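Local structure of A rubisco-like protein (Burkholderia fungorum, 3NWR) at residues H147-T152 / A350-F355; L279-H284 / S311-M316. The protein is of unknown precise function but, as a rubisco-like protein classed as a lyase, probably carries out its chemistry in a rubisco-type barrel. One frame throughout, in Å; residues are numbered along the deposited sequence.

Interaction 1 of 2, residues H147-T152 / A350-F355; sequences HGVAGT and AVLPAF. With GOL (glycerol), chain E.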
loop_
_atom_site.group_PDB
_atom_site.type_symbol
_atom_site.label_atom_id
_atom_site.label_comp_id
_atom_site.label_asym_id
_atom_site.label_seq_id
_atom_site.Cartn_x
_atom_site.Cartn_y
_atom_site.Cartn_z
ATOM N N HIS A 147 6.557 -10.456 20.851
ATOM C CA HIS A 147 7.873 -11.030 21.124
ATOM C C HIS A 147 9.016 -10.042 20.979
ATOM O O HIS A 147 9.924 -10.006 21.814
ATOM C CB HIS A 147 8.126 -12.215 20.194
ATOM C CG HIS A 147 7.192 -13.355 20.430
ATOM N ND1 HIS A 147 7.268 -14.156 21.552
ATOM C CD2 HIS A 147 6.135 -13.804 19.714
ATOM C CE1 HIS A 147 6.307 -15.063 21.505
ATOM N NE2 HIS A 147 5.603 -14.869 20.402
ATOM N N GLY A 148 8.989 -9.263 19.904
ATOM C CA GLY A 148 10.064 -8.330 19.609
ATOM C C GLY A 148 11.435 -8.972 19.710
ATOM O O GLY A 148 11.643 -10.115 19.288
ATOM N N VAL A 149 12.386 -8.239 20.279
ATOM C CA VAL A 149 13.748 -8.747 20.380
ATOM C C VAL A 149 13.864 -9.902 21.386
ATOM O O VAL A 149 14.351 -10.982 21.048
ATOM C CB VAL A 149 14.718 -7.616 20.764
ATOM C CG1 VAL A 149 16.126 -8.164 20.962
ATOM C CG2 VAL A 149 14.703 -6.526 19.700
ATOM N N ALA A 150 13.392 -9.681 22.608
ATOM C CA ALA A 150 13.564 -10.671 23.666
ATOM C C ALA A 150 12.920 -12.007 23.321
ATOM O O ALA A 150 13.509 -13.065 23.545
ATOM C CB ALA A 150 13.017 -10.141 24.995
ATOM N N GLY A 151 11.704 -11.962 22.782
ATOM C CA GLY A 151 11.016 -13.184 22.401
ATOM C C GLY A 151 11.694 -13.947 21.279
ATOM O O GLY A 151 11.735 -15.176 21.271
ATOM N N THR A 152 12.218 -13.215 20.302
ATOM C CA THR A 152 12.946 -13.849 19.223
ATOM C C THR A 152 14.236 -14.493 19.737
ATOM O O THR A 152 14.594 -15.599 19.318
ATOM C CB THR A 152 13.249 -12.837 18.100
ATOM O OG1 THR A 152 12.032 -12.184 17.714
ATOM C CG2 THR A 152 13.850 -13.536 16.889
ATOM N N ALA A 350 10.246 -1.789 21.105
ATOM C CA ALA A 350 11.180 -1.905 19.989
ATOM C C ALA A 350 10.934 -3.182 19.194
ATOM O O ALA A 350 10.423 -4.174 19.726
ATOM C CB ALA A 350 12.636 -1.846 20.489
ATOM N N VAL A 351 11.283 -3.145 17.915
ATOM C CA VAL A 351 11.202 -4.330 17.070
ATOM C C VAL A 351 12.597 -4.700 16.590
ATOM O O VAL A 351 13.529 -3.889 16.644
ATOM C CB VAL A 351 10.242 -4.134 15.871
ATOM C CG1 VAL A 351 8.815 -3.895 16.369
ATOM C CG2 VAL A 351 10.718 -2.995 14.963
ATOM N N LEU A 352 12.732 -5.929 16.116
ATOM C CA LEU A 352 14.019 -6.445 15.678
ATOM C C LEU A 352 14.279 -6.045 14.234
ATOM O O LEU A 352 13.498 -6.397 13.350
ATOM C CB LEU A 352 14.020 -7.967 15.795
ATOM C CG LEU A 352 15.342 -8.690 15.535
ATOM C CD1 LEU A 352 16.359 -8.422 16.644
ATOM C CD2 LEU A 352 15.082 -10.187 15.396
ATOM N N PRO A 353 15.372 -5.306 13.971
ATOM C CA PRO A 353 15.683 -4.968 12.582
ATOM C C PRO A 353 16.318 -6.148 11.862
ATOM O O PRO A 353 17.158 -6.861 12.438
ATOM C CB PRO A 353 16.681 -3.806 12.716
ATOM C CG PRO A 353 17.399 -4.097 14.010
ATOM C CD PRO A 353 16.324 -4.700 14.922
ATOM N N ALA A 354 15.879 -6.377 10.631
ATOM C CA ALA A 354 16.435 -7.411 9.779
ATOM C C ALA A 354 17.229 -6.781 8.642
ATOM O O ALA A 354 16.684 -6.067 7.796
ATOM C CB ALA A 354 15.329 -8.327 9.237
ATOM N N PHE A 355 18.535 -7.022 8.653
ATOM C CA PHE A 355 19.418 -6.519 7.614
ATOM C C PHE A 355 19.563 -7.570 6.539
ATOM O O PHE A 355 19.713 -8.757 6.849
ATOM C CB PHE A 355 20.804 -6.251 8.198
ATOM C CG PHE A 355 20.847 -5.091 9.154
ATOM C CD1 PHE A 355 21.268 -3.837 8.721
ATOM C CD2 PHE A 355 20.492 -5.259 10.488
ATOM C CE1 PHE A 355 21.317 -2.766 9.599
ATOM C CE2 PHE A 355 20.537 -4.198 11.375
ATOM C CZ PHE A 355 20.950 -2.948 10.935
HETATM C C1 GOL E . 10.995 -6.726 23.817
HETATM O O1 GOL E . 12.306 -7.212 23.639
HETATM C C2 GOL E . 10.758 -5.552 22.874
HETATM O O2 GOL E . 9.379 -5.467 22.585
HETATM C C3 GOL E . 11.513 -5.822 21.581
HETATM O O3 GOL E . 12.375 -4.744 21.303
#

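Interaction 2 of 2, residues L279-H284 / S311-M316; sequences LVLHAH and SGVDHM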
loop_
_atom_site.group_PDB
_atom_site.type_symbol
_atom_site.label_atom_id
_atom_site.label_comp_id
_atom_site.label_asym_id
_atom_site.label_seq_id
_atom_site.Cartn_x
_atom_site.Cartn_y
_atom_site.Cartn_z
ATOM N N LEU A 279 2.558 -16.483 17.529
ATOM C CA LEU A 279 3.857 -16.641 16.887
ATOM C C LEU A 279 4.540 -15.293 16.675
ATOM O O LEU A 279 3.913 -14.241 16.785
ATOM C CB LEU A 279 3.696 -17.360 15.542
ATOM C CG LEU A 279 2.964 -18.701 15.622
ATOM C CD1 LEU A 279 2.643 -19.236 14.243
ATOM C CD2 LEU A 279 3.814 -19.690 16.410
ATOM N N VAL A 280 5.834 -15.341 16.395
ATOM C CA VAL A 280 6.571 -14.156 15.954
ATOM C C VAL A 280 6.043 -13.728 14.589
ATOM O O VAL A 280 5.872 -14.554 13.700
ATOM C CB VAL A 280 8.068 -14.476 15.846
ATOM C CG1 VAL A 280 8.842 -13.278 15.283
ATOM C CG2 VAL A 280 8.620 -14.869 17.210
ATOM N N LEU A 281 5.803 -12.430 14.438
ATOM C CA LEU A 281 5.286 -11.865 13.198
ATOM C C LEU A 281 6.431 -11.161 12.474
ATOM O O LEU A 281 6.856 -10.066 12.871
ATOM C CB LEU A 281 4.167 -10.875 13.511
ATOM C CG LEU A 281 2.805 -11.095 12.871
ATOM C CD1 LEU A 281 1.911 -9.901 13.175
ATOM C CD2 LEU A 281 2.942 -11.318 11.375
ATOM N N HIS A 282 6.949 -11.814 11.441
ATOM C CA HIS A 282 8.073 -11.292 10.656
ATOM C C HIS A 282 7.501 -10.516 9.468
ATOM O O HIS A 282 6.959 -11.105 8.532
ATOM C CB HIS A 282 8.961 -12.457 10.177
ATOM C CG HIS A 282 10.156 -12.035 9.376
ATOM N ND1 HIS A 282 11.356 -11.678 9.956
ATOM C CD2 HIS A 282 10.341 -11.938 8.039
ATOM C CE1 HIS A 282 12.225 -11.366 9.010
ATOM N NE2 HIS A 282 11.633 -11.505 7.837
ATOM N N ALA A 283 7.626 -9.192 9.505
ATOM C CA ALA A 283 7.046 -8.342 8.469
ATOM C C ALA A 283 7.979 -8.175 7.275
ATOM O O ALA A 283 9.097 -7.680 7.432
ATOM C CB ALA A 283 6.700 -6.967 9.061
ATOM N N HIS A 284 7.531 -8.576 6.090
ATOM C CA HIS A 284 8.320 -8.360 4.884
ATOM C C HIS A 284 7.756 -7.149 4.175
ATOM O O HIS A 284 6.565 -7.105 3.877
ATOM C CB HIS A 284 8.314 -9.574 3.944
ATOM C CG HIS A 284 9.411 -9.522 2.931
ATOM N ND1 HIS A 284 9.328 -8.758 1.788
ATOM C CD2 HIS A 284 10.650 -10.075 2.925
ATOM C CE1 HIS A 284 10.454 -8.868 1.103
ATOM N NE2 HIS A 284 11.271 -9.665 1.768
ATOM N N SER A 311 0.508 -2.305 14.316
ATOM C CA SER A 311 -0.174 -3.578 14.050
ATOM C C SER A 311 0.405 -4.730 14.862
ATOM O O SER A 311 -0.140 -5.836 14.864
ATOM C CB SER A 311 -0.130 -3.940 12.566
ATOM O OG SER A 311 1.173 -4.345 12.187
ATOM N N GLY A 312 1.526 -4.488 15.533
ATOM C CA GLY A 312 2.081 -5.485 16.431
ATOM C C GLY A 312 3.138 -6.403 15.843
ATOM O O GLY A 312 3.490 -7.422 16.452
ATOM N N VAL A 313 3.662 -6.054 14.668
ATOM C CA VAL A 313 4.742 -6.848 14.080
ATOM C C VAL A 313 5.974 -6.904 15.000
ATOM O O VAL A 313 6.215 -5.988 15.788
ATOM C CB VAL A 313 5.151 -6.335 12.691
ATOM C CG1 VAL A 313 3.961 -6.420 11.734
ATOM C CG2 VAL A 313 5.677 -4.902 12.775
ATOM N N ASP A 314 6.757 -7.974 14.876
ATOM C CA ASP A 314 7.893 -8.204 15.763
ATOM C C ASP A 314 9.232 -7.860 15.125
ATOM O O ASP A 314 10.177 -7.505 15.830
ATOM C CB ASP A 314 7.913 -9.673 16.183
ATOM C CG ASP A 314 6.773 -10.022 17.097
ATOM O OD1 ASP A 314 6.700 -9.415 18.183
ATOM O OD2 ASP A 314 5.951 -10.895 16.734
ATOM N N HIS A 315 9.315 -8.018 13.806
ATOM C CA HIS A 315 10.522 -7.727 13.038
ATOM C C HIS A 315 10.182 -6.785 11.900
ATOM O O HIS A 315 9.104 -6.881 11.310
ATOM C CB HIS A 315 11.077 -8.978 12.366
ATOM C CG HIS A 315 11.359 -10.129 13.281
ATOM N ND1 HIS A 315 11.664 -11.382 12.797
ATOM C CD2 HIS A 315 11.405 -10.223 14.632
ATOM C CE1 HIS A 315 11.884 -12.201 13.814
ATOM N NE2 HIS A 315 11.737 -11.521 14.938
ATOM N N MET A 316 11.122 -5.904 11.551
ATOM C CA MET A 316 10.998 -5.079 10.351
ATOM C C MET A 316 12.285 -5.115 9.542
ATOM O O MET A 316 13.380 -5.112 10.110
ATOM C CB MET A 316 10.690 -3.617 10.707
ATOM C CG MET A 316 9.258 -3.366 11.187
ATOM S SD MET A 316 7.991 -3.442 9.882
ATOM C CE MET A 316 8.239 -1.874 9.026
#

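Interaction 1 of 2, residues H147-T152 / A350-F355
Leu352 holds its CG anti to the backbone N (chi1 -173°), which brings its two methyls against helix 148-156, where Val149 and Thr152 present one methyl each. Helix 148-156 lies across the amino-terminal end of the alpha/beta (TIM) barrel of the rubisco catalytic domain, and Leu352 is the first residue of barrel strand 352-355. Its two branches split between two residues one turn apart on the helix: CD1 meets Val149 CG2 at 4.0 Å, while CD2 reaches Thr152 CG2 at 3.9 Å. No hydrogen bond joins the two segments directly, so the closure here is apolar. The polar half of Thr152 faces back into its own helix, and its OG1 also bonds to His315 NE2 in the neighbouring barrel strand. Just after His147, Gly148 makes a loose approach to Ala350 O, an atom whose position is less certain. A glycerol, probably from the crystallisation liquor, sits beside this turn. Its O1 accepts a nearly straight bond (163°) from Ala150 N; its approach to Ala350 O is too tight in the model to be relied on. Thr152 OG1 donates to Gly148 O at 2.6 Å, almost in line with the carbonyl bond.

Interaction 2 of 2, residues L279-H284 / S311-M316
Ala283 CB is the apolar centre here, with Val313 CG1 at 3.9 Å and Met316 SD at 3.8 Å. The two segments belong to a beta-alpha-beta unit of the barrel, parallel strands 280-284 and 315-319 with helix 301-309 between them. Met316, bent at both chi2 and chi3, packs on that helix, and Ile270 of helix 267-276 touches Leu281 and Val313. Ala283 and Met316 thus lie on the outer, helix-covered face of the sheet, while His282 and His315 face the barrel interior.

On that inner side, Val280 CG1 sits over one face of the His315 ring, 3.4 Å from NE2. His282 comes to the same ring at its edge: the two imidazoles stand almost perpendicular, planes at 86°, and meet rim to rim through a hydrogen bond of 2.9 Å between His282 ND1 and His315 ND1. Each nitrogen lies in the plane of the other's ring, and the bond is nearly straight at 170°. The far nitrogen of His282, NE2, is hydrogen-bonded to NE2 of His317, a second imidazole of strand 315-319.

The backbones pair through Ala283 N to His315 O and through Leu281 O, which receives Asp314 N at 2.9 Å and, more weakly, His315 N. Asp314 carries the polar edge. Arg274 forms a salt bridge to its OD2, which probably favours the charged carboxylate. That same OD2 accepts Leu281 N at 2.8 Å through its anti lone pair, on the side away from OD1.

In the fold
Interaction 2 is wholly buried; interaction 1 is largely buried, but its Val149 and Ala350 are partly exposed on the side where the glycerol sits. Both belong to one barrel: strands 315-319 and 352-355 are sheet neighbours, joined by Ala354 N to Met316 O, and the centres of the two interactions lie about 8 Å apart. Interaction 2 is nested in the chain loop that interaction 1 closes. Within the wall, 279-284 and 311-316 share backbone bonds, an imidazole pair and a buried carboxylate; the end-closing helix meets its strand through a few methyls. Asp314 OD1 accepts the backbone N of both His147 and Gly148, so a loop residue just ahead of strand 315-319 grips the backbone leading into the closing helix.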